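Local coordinates for type VI immunity protein Atu4351 (PDB 6ITW) that probably protects Agrobacterium from a toxic effector of its own type VI secretion system, acting as the immunity half of an effector-immunity pair, at residues G204-L208 with V219-G223; P21-G25 with C60-K64; I36-Y40 with S128-L132; G118-E122 with L208-T212. All blocks are in the same frame, centred on the assembly; numbering follows the deposited sequence.

Contact 1. Residues G204-L208 with V219-G223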
loop_
_atom_site.group_PDB
_atom_site.type_symbol
_atom_site.label_atom_id
_atom_site.label_comp_id
_atom_site.label_asym_id
_atom_site.label_seq_id
_atom_site.Cartn_x
_atom_site.Cartn_y
_atom_site.Cartn_z
ATOM N N GLY A 204 -11.268 -14.129 0.030
ATOM C CA GLY A 204 -10.303 -14.983 -0.626
ATOM C C GLY A 204 -8.866 -14.773 -0.178
ATOM O O GLY A 204 -8.544 -13.811 0.530
ATOM N N PRO A 205 -7.973 -15.669 -0.602
ATOM C CA PRO A 205 -6.571 -15.619 -0.153
ATOM C C PRO A 205 -5.738 -14.649 -0.981
ATOM O O PRO A 205 -6.173 -14.124 -2.003
ATOM C CB PRO A 205 -6.080 -17.059 -0.365
ATOM C CG PRO A 205 -6.896 -17.541 -1.530
ATOM C CD PRO A 205 -8.264 -16.880 -1.391
ATOM N N PHE A 206 -4.502 -14.450 -0.525
ATOM C CA PHE A 206 -3.507 -13.625 -1.199
ATOM C C PHE A 206 -2.328 -14.479 -1.632
ATOM O O PHE A 206 -1.883 -15.356 -0.888
ATOM C CB PHE A 206 -2.988 -12.513 -0.284
ATOM C CG PHE A 206 -3.950 -11.405 -0.090
ATOM C CD1 PHE A 206 -5.081 -11.581 0.702
ATOM C CD2 PHE A 206 -3.733 -10.174 -0.700
ATOM C CE1 PHE A 206 -5.977 -10.547 0.880
ATOM C CE2 PHE A 206 -4.625 -9.143 -0.535
ATOM C CZ PHE A 206 -5.749 -9.324 0.254
ATOM N N THR A 207 -1.794 -14.193 -2.811
ATOM C CA THR A 207 -0.632 -14.907 -3.314
ATOM C C THR A 207 0.605 -14.030 -3.222
ATOM O O THR A 207 0.602 -12.889 -3.701
ATOM C CB THR A 207 -0.849 -15.369 -4.752
ATOM O OG1 THR A 207 -1.869 -16.376 -4.760
ATOM C CG2 THR A 207 0.443 -15.960 -5.311
ATOM N N LEU A 208 1.653 -14.574 -2.600
ATOM C CA LEU A 208 2.940 -13.902 -2.488
ATOM C C LEU A 208 3.750 -14.135 -3.747
ATOM O O LEU A 208 3.870 -15.272 -4.216
ATOM C CB LEU A 208 3.704 -14.423 -1.273
ATOM C CG LEU A 208 5.178 -14.050 -1.104
ATOM C CD1 LEU A 208 5.323 -12.570 -0.783
ATOM C CD2 LEU A 208 5.781 -14.900 0.010
ATOM N N VAL A 219 4.915 -17.725 -5.406
ATOM C CA VAL A 219 5.693 -18.475 -4.433
ATOM C C VAL A 219 4.801 -19.310 -3.526
ATOM O O VAL A 219 5.057 -20.495 -3.326
ATOM C CB VAL A 219 6.589 -17.517 -3.613
ATOM C CG1 VAL A 219 7.324 -18.266 -2.507
ATOM C CG2 VAL A 219 7.578 -16.802 -4.525
ATOM N N ARG A 220 3.753 -18.716 -2.959
ATOM C CA ARG A 220 2.853 -19.451 -2.069
ATOM C C ARG A 220 1.637 -18.585 -1.763
ATOM O O ARG A 220 1.536 -17.433 -2.196
ATOM C CB ARG A 220 3.540 -19.860 -0.761
ATOM C CG ARG A 220 4.101 -18.691 0.042
ATOM C CD ARG A 220 4.680 -19.133 1.376
ATOM N NE ARG A 220 5.402 -18.051 2.059
ATOM C CZ ARG A 220 4.875 -17.258 2.993
ATOM N NH1 ARG A 220 3.607 -17.403 3.368
ATOM N NH2 ARG A 220 5.618 -16.311 3.556
ATOM N N THR A 221 0.712 -19.166 -1.010
ATOM C CA THR A 221 -0.452 -18.470 -0.489
ATOM C C THR A 221 -0.148 -17.881 0.881
ATOM O O THR A 221 0.408 -18.568 1.743
ATOM C CB THR A 221 -1.625 -19.433 -0.391
ATOM O OG1 THR A 221 -1.988 -19.826 -1.715
ATOM C CG2 THR A 221 -2.806 -18.752 0.274
ATOM N N ILE A 222 -0.505 -16.604 1.077
ATOM C CA ILE A 222 -0.280 -15.965 2.364
ATOM C C ILE A 222 -1.077 -16.715 3.418
ATOM O O ILE A 222 -2.206 -17.161 3.165
ATOM C CB ILE A 222 -0.666 -14.476 2.321
ATOM C CG1 ILE A 222 0.236 -13.696 1.357
ATOM C CG2 ILE A 222 -0.602 -13.847 3.721
ATOM C CD1 ILE A 222 1.687 -13.675 1.757
ATOM N N GLY A 223 -0.476 -16.878 4.606
ATOM C CA GLY A 223 -1.054 -17.654 5.691
ATOM C C GLY A 223 -0.872 -19.152 5.571
ATOM O O GLY A 223 -1.320 -19.888 6.464
HETATM O O HOH W 1 -4.199 -15.764 2.068
#
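Three backbone hydrogen bonds join F206 and L208 to V219, R220 and I222 in the antiparallel beta hairpin of strands 207-209 and 218-221, at one end of the large mixed sheet. I222 N gives the shortest of them, to F206 O at 2.7 Å. L208 N donates to R220 O at 2.9 Å, while L208 O accepts from V219 N. Two residues thus stand opposite L208, a classic beta bulge at V219-R220. T207 and T221 face each other as a non-hydrogen-bonded pair, with both side chains on one face. L208 and R220 share the other face. There L208 CD2 lies over one face of the R220 guanidinium, 3.8 Å from R220 NE. The arginine chain runs extended from CG to NE, which brings the guanidinium to the L208 methyl. D76 pairs with R220 NH1 and Q78 accepts from R220 NH2, so the rotation of the group is probably fixed. F206 stacks on H112, just before strand 113-116, and I222 CD1 touches L208 CB at 3.7 Å. Where the hairpin opens, a water accepts from F206 N at 2.9 Å and donates to I222 O at 2.7 Å.

Contact 2. Residues P21-G25 with C60-K64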
loop_
_atom_site.group_PDB
_atom_site.type_symbol
_atom_site.label_atom_id
_atom_site.label_comp_id
_atom_site.label_asym_id
_atom_site.label_seq_id
_atom_site.Cartn_x
_atom_site.Cartn_y
_atom_site.Cartn_z
ATOM N N PRO A 21 -3.472 17.280 5.003
ATOM C CA PRO A 21 -2.930 16.236 5.887
ATOM C C PRO A 21 -3.771 16.038 7.145
ATOM O O PRO A 21 -4.298 16.990 7.726
ATOM C CB PRO A 21 -1.532 16.759 6.235
ATOM C CG PRO A 21 -1.676 18.255 6.151
ATOM C CD PRO A 21 -2.646 18.506 5.020
ATOM N N GLU A 22 -3.906 14.775 7.543
ATOM C CA GLU A 22 -4.366 14.401 8.872
ATOM C C GLU A 22 -3.148 14.267 9.788
ATOM O O GLU A 22 -2.088 13.798 9.361
ATOM C CB GLU A 22 -5.156 13.091 8.779
ATOM C CG GLU A 22 -5.436 12.325 10.063
ATOM C CD GLU A 22 -6.198 11.001 9.800
ATOM O OE1 GLU A 22 -5.651 9.922 10.123
ATOM O OE2 GLU A 22 -7.343 11.038 9.264
ATOM N N ILE A 23 -3.290 14.717 11.039
ATOM C CA ILE A 23 -2.192 14.718 12.007
ATOM C C ILE A 23 -1.980 13.311 12.549
ATOM O O ILE A 23 -2.942 12.604 12.877
ATOM C CB ILE A 23 -2.484 15.700 13.156
ATOM C CG1 ILE A 23 -2.262 17.134 12.708
ATOM C CG2 ILE A 23 -1.605 15.399 14.387
ATOM C CD1 ILE A 23 -2.626 18.136 13.786
HETATM N N MSE A 24 -0.722 12.893 12.654
HETATM C CA MSE A 24 -0.430 11.656 13.387
HETATM C C MSE A 24 0.112 12.048 14.760
HETATM O O MSE A 24 1.171 12.678 14.857
HETATM C CB MSE A 24 0.560 10.760 12.637
HETATM C CG MSE A 24 0.690 9.394 13.268
HETATM SE SE MSE A 24 1.824 8.136 12.314
HETATM C CE MSE A 24 0.734 7.879 10.799
ATOM N N GLY A 25 -0.642 11.703 15.813
ATOM C CA GLY A 25 -0.305 12.151 17.153
ATOM C C GLY A 25 0.960 11.515 17.699
ATOM O O GLY A 25 1.444 10.478 17.225
ATOM N N CYS A 60 -1.360 7.058 5.374
ATOM C CA CYS A 60 -2.375 6.659 6.333
ATOM C C CYS A 60 -1.722 6.385 7.679
ATOM O O CYS A 60 -0.531 6.074 7.768
ATOM C CB CYS A 60 -3.154 5.414 5.859
ATOM S SG CYS A 60 -2.162 3.873 5.724
ATOM N N ASN A 61 -2.528 6.492 8.727
ATOM C CA ASN A 61 -2.089 6.128 10.063
ATOM C C ASN A 61 -2.078 4.610 10.211
ATOM O O ASN A 61 -3.143 3.991 10.152
ATOM C CB ASN A 61 -3.006 6.782 11.098
ATOM C CG ASN A 61 -2.485 6.645 12.517
ATOM O OD1 ASN A 61 -1.943 5.595 12.903
ATOM N ND2 ASN A 61 -2.633 7.717 13.303
ATOM N N PRO A 62 -0.908 3.977 10.412
ATOM C CA PRO A 62 -0.871 2.501 10.520
ATOM C C PRO A 62 -1.806 1.953 11.570
ATOM O O PRO A 62 -2.339 0.848 11.416
ATOM C CB PRO A 62 0.585 2.191 10.897
ATOM C CG PRO A 62 1.337 3.460 10.723
ATOM C CD PRO A 62 0.381 4.592 10.756
ATOM N N GLU A 63 -1.993 2.701 12.657
ATOM C CA GLU A 63 -2.896 2.260 13.705
ATOM C C GLU A 63 -4.322 2.104 13.179
ATOM O O GLU A 63 -5.020 1.155 13.549
ATOM C CB GLU A 63 -2.831 3.241 14.879
ATOM C CG GLU A 63 -3.494 2.722 16.154
ATOM C CD GLU A 63 -2.772 1.512 16.764
ATOM O OE1 GLU A 63 -1.638 1.167 16.338
ATOM O OE2 GLU A 63 -3.349 0.904 17.687
ATOM N N LYS A 64 -4.756 2.992 12.274
ATOM C CA LYS A 64 -6.140 2.979 11.799
ATOM C C LYS A 64 -6.411 1.849 10.810
ATOM O O LYS A 64 -7.566 1.428 10.674
ATOM C CB LYS A 64 -6.495 4.342 11.182
ATOM C CG LYS A 64 -6.635 5.435 12.264
ATOM C CD LYS A 64 -6.666 6.875 11.729
ATOM C CE LYS A 64 -7.907 7.162 10.891
ATOM N NZ LYS A 64 -8.158 8.640 10.753
HETATM O O HOH W 2 -5.173 7.659 8.519
HETATM O O HOH W 3 -4.039 10.196 12.449
#
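E22 CG is anti to the backbone N (chi1 165°) and the chain stays extended beyond it, which sends the carboxylate across to K64 in the loop 60-64. K64 bends at chi3 (66°) and swings its ammonium back to meet it. The two side chains come from opposite directions. K64 NZ sits 2.9 Å from E22 OE1 and equally far from OE2, so the salt bridge is two-pronged. Both hydrogen bonds within it are weak. E22 OE1 also takes two waters. One is held by N61 N. The other donates to E22 OE1 and to I23 O, and accepts from N61 ND2 at 3.0 Å. The carboxylate oxygen is thus tied to the asparagine through water rather than directly.

Both segments belong to the GAD-like domain. The contact joins strand 21-22, and the loop that leads into helix 26-31, to the loop between strand 57-59 and helix 66-73. That second loop starts with an Asx turn: N61 OD1 accepts from E63 N at 2.9 Å. D28 takes a hydrogen bond from N61 ND2, so both ends of the amide are held.

Beside this polar patch lies a buried apolar one. M24 is a selenomethionine, bent at chi3, and its chain crosses P62 at about a right angle. Its methyl CE meets P62 CD at 3.3 Å and N61 CA at 3.4 Å. M24 crosses N61 obliquely, with M24 CG 3.7 Å from N61 ND2. L49 of strand 49-52 touches E22, M24 and N61.

Contact 3. Residues I36-Y40 with S128-L132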
loop_
_atom_site.group_PDB
_atom_site.type_symbol
_atom_site.label_atom_id
_atom_site.label_comp_id
_atom_site.label_asym_id
_atom_site.label_seq_id
_atom_site.Cartn_x
_atom_site.Cartn_y
_atom_site.Cartn_z
ATOM N N ILE A 36 9.352 1.307 13.055
ATOM C CA ILE A 36 9.373 1.978 11.756
ATOM C C ILE A 36 10.556 2.935 11.809
ATOM O O ILE A 36 10.746 3.594 12.843
ATOM C CB ILE A 36 8.054 2.721 11.485
ATOM C CG1 ILE A 36 6.855 1.756 11.545
ATOM C CG2 ILE A 36 8.117 3.468 10.155
ATOM C CD1 ILE A 36 5.497 2.447 11.390
ATOM N N PRO A 37 11.375 3.045 10.758
ATOM C CA PRO A 37 12.570 3.915 10.831
ATOM C C PRO A 37 12.220 5.343 11.246
ATOM O O PRO A 37 11.209 5.906 10.816
ATOM C CB PRO A 37 13.129 3.873 9.404
ATOM C CG PRO A 37 12.627 2.551 8.832
ATOM C CD PRO A 37 11.280 2.309 9.478
ATOM N N GLU A 38 13.080 5.938 12.085
ATOM C CA GLU A 38 12.773 7.258 12.644
ATOM C C GLU A 38 12.765 8.357 11.593
ATOM O O GLU A 38 12.014 9.329 11.740
ATOM C CB GLU A 38 13.759 7.641 13.755
ATOM C CG GLU A 38 13.058 7.876 15.092
ATOM C CD GLU A 38 12.138 9.108 15.104
ATOM O OE1 GLU A 38 12.568 10.197 14.656
ATOM O OE2 GLU A 38 10.983 8.991 15.580
ATOM N N THR A 39 13.603 8.254 10.552
ATOM C CA THR A 39 13.559 9.270 9.507
ATOM C C THR A 39 12.179 9.328 8.863
ATOM O O THR A 39 11.678 10.412 8.558
ATOM C CB THR A 39 14.639 9.011 8.454
ATOM O OG1 THR A 39 14.463 7.713 7.865
ATOM C CG2 THR A 39 16.022 9.122 9.086
ATOM N N TYR A 40 11.527 8.174 8.682
ATOM C CA TYR A 40 10.178 8.202 8.133
ATOM C C TYR A 40 9.197 8.808 9.127
ATOM O O TYR A 40 8.312 9.585 8.741
ATOM C CB TYR A 40 9.713 6.796 7.733
ATOM C CG TYR A 40 8.288 6.813 7.250
ATOM C CD1 TYR A 40 7.981 7.127 5.920
ATOM C CD2 TYR A 40 7.243 6.573 8.127
ATOM C CE1 TYR A 40 6.654 7.188 5.480
ATOM C CE2 TYR A 40 5.913 6.639 7.700
ATOM C CZ TYR A 40 5.630 6.939 6.377
ATOM O OH TYR A 40 4.315 6.988 5.959
ATOM N N SER A 128 17.681 0.248 6.186
ATOM C CA SER A 128 16.253 0.422 6.455
ATOM C C SER A 128 15.759 1.820 6.097
ATOM O O SER A 128 14.838 1.969 5.286
ATOM C CB SER A 128 15.957 0.119 7.928
ATOM O OG SER A 128 16.149 -1.255 8.191
ATOM N N ASP A 129 16.349 2.857 6.712
ATOM C CA ASP A 129 15.959 4.235 6.415
ATOM C C ASP A 129 15.979 4.521 4.916
ATOM O O ASP A 129 15.026 5.085 4.361
ATOM C CB ASP A 129 16.881 5.206 7.150
ATOM C CG ASP A 129 16.652 5.201 8.625
ATOM O OD1 ASP A 129 17.244 4.345 9.309
ATOM O OD2 ASP A 129 15.844 6.023 9.105
ATOM N N ILE A 130 17.057 4.121 4.246
ATOM C CA ILE A 130 17.186 4.322 2.804
ATOM C C ILE A 130 16.141 3.507 2.044
ATOM O O ILE A 130 15.573 3.976 1.052
ATOM C CB ILE A 130 18.621 3.953 2.380
ATOM C CG1 ILE A 130 19.615 4.967 2.953
ATOM C CG2 ILE A 130 18.748 3.825 0.869
ATOM C CD1 ILE A 130 21.063 4.464 2.955
ATOM N N ASN A 131 15.885 2.274 2.493
ATOM C CA ASN A 131 14.923 1.391 1.835
ATOM C C ASN A 131 13.528 2.004 1.838
ATOM O O ASN A 131 12.854 2.056 0.803
ATOM C CB ASN A 131 14.906 0.022 2.537
ATOM C CG ASN A 131 13.955 -0.984 1.865
ATOM O OD1 ASN A 131 12.792 -1.119 2.253
ATOM N ND2 ASN A 131 14.459 -1.694 0.867
ATOM N N LEU A 132 13.069 2.462 3.004
ATOM C CA LEU A 132 11.775 3.125 3.059
ATOM C C LEU A 132 11.796 4.416 2.259
ATOM O O LEU A 132 10.800 4.770 1.621
ATOM C CB LEU A 132 11.376 3.391 4.507
ATOM C CG LEU A 132 9.945 3.883 4.726
ATOM C CD1 LEU A 132 8.935 3.225 3.753
ATOM C CD2 LEU A 132 9.548 3.626 6.168
HETATM O O HOH W 4 13.002 6.441 5.807
#
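T39 and D129 cross obliquely, and the threonine hydroxyl meets the carboxylate at its near oxygen. T39 OG1 donates to D129 OD2, which is met on its anti lone pair, away from OD1. The T39 OG1 to D129 OD2 distance, 2.5 Å, is unusually short and its exact value doubtful. OG1 sits between the backbone N and the carbonyl carbon (chi1 59°), which turns it to D129. A water links T39 OG1 with D129 O, donating to each at 2.8 Å. P37 lies next to this pair, with P37 CB 3.5 Å from D129 OD2.

The contact packs the first turn of helix 38-47, in the GAD-like domain, against the start of helix 128-137. P37 is the N-cap of helix 38-47. D129 OD2 lies at the start of that helix, where its negative charge would probably be favoured; the T39 N bond to it is weak.

Beside the polar pair, L132 drives its CD2 branch toward Y40. It meets Y40 CB at 3.5 Å and approaches the ring obliquely. P37 crosses L132 at about a right angle, with P37 CD 4.0 Å from L132 CD2. W98 touches P37 and L132, and L87 touches Y40 and L132.

Contact 4. Residues G118-E122 with L208-T212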
loop_
_atom_site.group_PDB
_atom_site.type_symbol
_atom_site.label_atom_id
_atom_site.label_comp_id
_atom_site.label_asym_id
_atom_site.label_seq_id
_atom_site.Cartn_x
_atom_site.Cartn_y
_atom_site.Cartn_z
ATOM N N GLY A 118 12.728 -8.013 0.166
ATOM C CA GLY A 118 13.616 -8.473 1.229
ATOM C C GLY A 118 13.391 -9.909 1.666
ATOM O O GLY A 118 14.263 -10.482 2.323
ATOM N N LEU A 119 12.232 -10.496 1.339
ATOM C CA LEU A 119 12.055 -11.936 1.521
ATOM C C LEU A 119 12.946 -12.740 0.584
ATOM O O LEU A 119 13.293 -13.881 0.899
ATOM C CB LEU A 119 10.601 -12.342 1.277
ATOM C CG LEU A 119 9.670 -12.514 2.468
ATOM C CD1 LEU A 119 8.272 -12.875 1.977
ATOM C CD2 LEU A 119 10.201 -13.574 3.419
ATOM N N PHE A 120 13.314 -12.179 -0.572
ATOM C CA PHE A 120 13.937 -12.944 -1.643
ATOM C C PHE A 120 15.357 -12.507 -1.998
ATOM O O PHE A 120 16.105 -13.310 -2.561
ATOM C CB PHE A 120 13.043 -12.900 -2.897
ATOM C CG PHE A 120 11.654 -13.392 -2.638
ATOM C CD1 PHE A 120 11.410 -14.745 -2.444
ATOM C CD2 PHE A 120 10.594 -12.510 -2.538
ATOM C CE1 PHE A 120 10.122 -15.208 -2.177
ATOM C CE2 PHE A 120 9.302 -12.963 -2.266
ATOM C CZ PHE A 120 9.070 -14.308 -2.086
ATOM N N LYS A 121 15.741 -11.270 -1.714
ATOM C CA LYS A 121 17.139 -10.863 -1.716
ATOM C C LYS A 121 17.400 -10.172 -0.387
ATOM O O LYS A 121 16.602 -9.331 0.045
ATOM C CB LYS A 121 17.471 -9.955 -2.910
ATOM C CG LYS A 121 17.874 -8.524 -2.563
ATOM C CD LYS A 121 18.283 -7.752 -3.820
ATOM C CE LYS A 121 18.229 -6.237 -3.613
ATOM N NZ LYS A 121 18.665 -5.489 -4.837
ATOM N N GLU A 122 18.476 -10.570 0.285
ATOM C CA GLU A 122 18.726 -10.092 1.638
ATOM C C GLU A 122 19.140 -8.627 1.620
ATOM O O GLU A 122 19.922 -8.197 0.768
ATOM C CB GLU A 122 19.803 -10.936 2.303
ATOM C CG GLU A 122 19.784 -10.889 3.810
ATOM C CD GLU A 122 20.759 -11.884 4.416
ATOM O OE1 GLU A 122 21.789 -12.175 3.762
ATOM O OE2 GLU A 122 20.489 -12.383 5.534
ATOM N N LEU A 208 1.653 -14.574 -2.600
ATOM C CA LEU A 208 2.940 -13.902 -2.488
ATOM C C LEU A 208 3.750 -14.135 -3.747
ATOM O O LEU A 208 3.870 -15.272 -4.216
ATOM C CB LEU A 208 3.704 -14.423 -1.273
ATOM C CG LEU A 208 5.178 -14.050 -1.104
ATOM C CD1 LEU A 208 5.323 -12.570 -0.783
ATOM C CD2 LEU A 208 5.781 -14.900 0.010
ATOM N N TYR A 209 4.305 -13.063 -4.296
ATOM C CA TYR A 209 5.102 -13.140 -5.512
ATOM C C TYR A 209 6.526 -12.678 -5.253
ATOM O O TYR A 209 6.778 -11.797 -4.422
ATOM C CB TYR A 209 4.514 -12.285 -6.630
ATOM C CG TYR A 209 3.321 -12.890 -7.295
ATOM C CD1 TYR A 209 2.061 -12.826 -6.704
ATOM C CD2 TYR A 209 3.443 -13.512 -8.527
ATOM C CE1 TYR A 209 0.955 -13.378 -7.332
ATOM C CE2 TYR A 209 2.340 -14.067 -9.163
ATOM C CZ TYR A 209 1.100 -14.001 -8.561
ATOM O OH TYR A 209 0.012 -14.558 -9.190
ATOM N N ASP A 210 7.445 -13.255 -6.011
ATOM C CA ASP A 210 8.866 -12.937 -5.933
ATOM C C ASP A 210 9.187 -12.010 -7.104
ATOM O O ASP A 210 9.321 -12.460 -8.243
ATOM C CB ASP A 210 9.679 -14.228 -5.960
ATOM C CG ASP A 210 11.180 -14.001 -5.840
ATOM O OD1 ASP A 210 11.664 -12.915 -6.217
ATOM O OD2 ASP A 210 11.877 -14.936 -5.377
ATOM N N THR A 211 9.307 -10.710 -6.827
ATOM C CA THR A 211 9.683 -9.737 -7.849
ATOM C C THR A 211 11.195 -9.521 -7.928
ATOM O O THR A 211 11.641 -8.522 -8.510
ATOM C CB THR A 211 8.962 -8.402 -7.616
ATOM O OG1 THR A 211 9.203 -7.941 -6.281
ATOM C CG2 THR A 211 7.472 -8.577 -7.814
ATOM N N THR A 212 11.982 -10.439 -7.351
ATOM C CA THR A 212 13.441 -10.414 -7.437
ATOM C C THR A 212 13.928 -11.017 -8.746
ATOM O O THR A 212 14.835 -10.474 -9.384
ATOM C CB THR A 212 14.049 -11.173 -6.248
ATOM O OG1 THR A 212 14.227 -10.283 -5.139
ATOM C CG2 THR A 212 15.369 -11.855 -6.620
#
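The segment 118-122 is a loop without regular helix or strand, and it passes the end of strand 207-209 as that strand turns into loop. The two backbones come nearest at F120 and T212, whose CA atoms are 6.3 Å apart. The F120 side chain points across to D210 and T212. Its ring stacks on the D210 carboxylate, with the two planes 23° apart. D210 CB sits 3.7 Å from the F120 ring centroid and 1° off the normal, a CH-pi contact over the face. D210 CG lies over the same face, near the rim, and D210 OD2 comes to 3.0 Å from F120 CD1. The aspartate CG is anti to the backbone N (chi1 -178°), which lays the carboxylate along the ring. On the opposite face of the ring is L119 CB. Farther along, L208 CD2 touches F120 CZ at 3.9 Å and L119 CD1 at 3.8 Å. V219 of the neighbouring strand also packs against F120. T212 OG1 lies 3.6 Å from F120 CB. The carboxylate itself is held by its own chain: D210 OD1 accepts from T212 N at 2.7 Å. This is an Asx turn, here marking where the strand gives way to the loop of the beta hairpin.

How the contacts relate
Contacts 1 and 4 share L208 and strand 207-209, and they touch where V219 packs on D210 and F120. Contact 1 is held mainly by backbone bonds within the sheet. Contact 4 adds a loop to the same strand through a phenyl ring stacked on a carboxylate, with methyl packing beside it. Contact 2 lies on the opposite side of the chain's centre from both, about 28 Å away between centres. It is buried, with a salt bridge and waters beside apolar packing; contacts 1, 3 and 4 are partly buried. Contact 3, about 17 Å from contact 2 between centres, joins two helix starts through a direct hydroxyl-carboxylate bond. Along the chain it alternates with contacts 2 and 4.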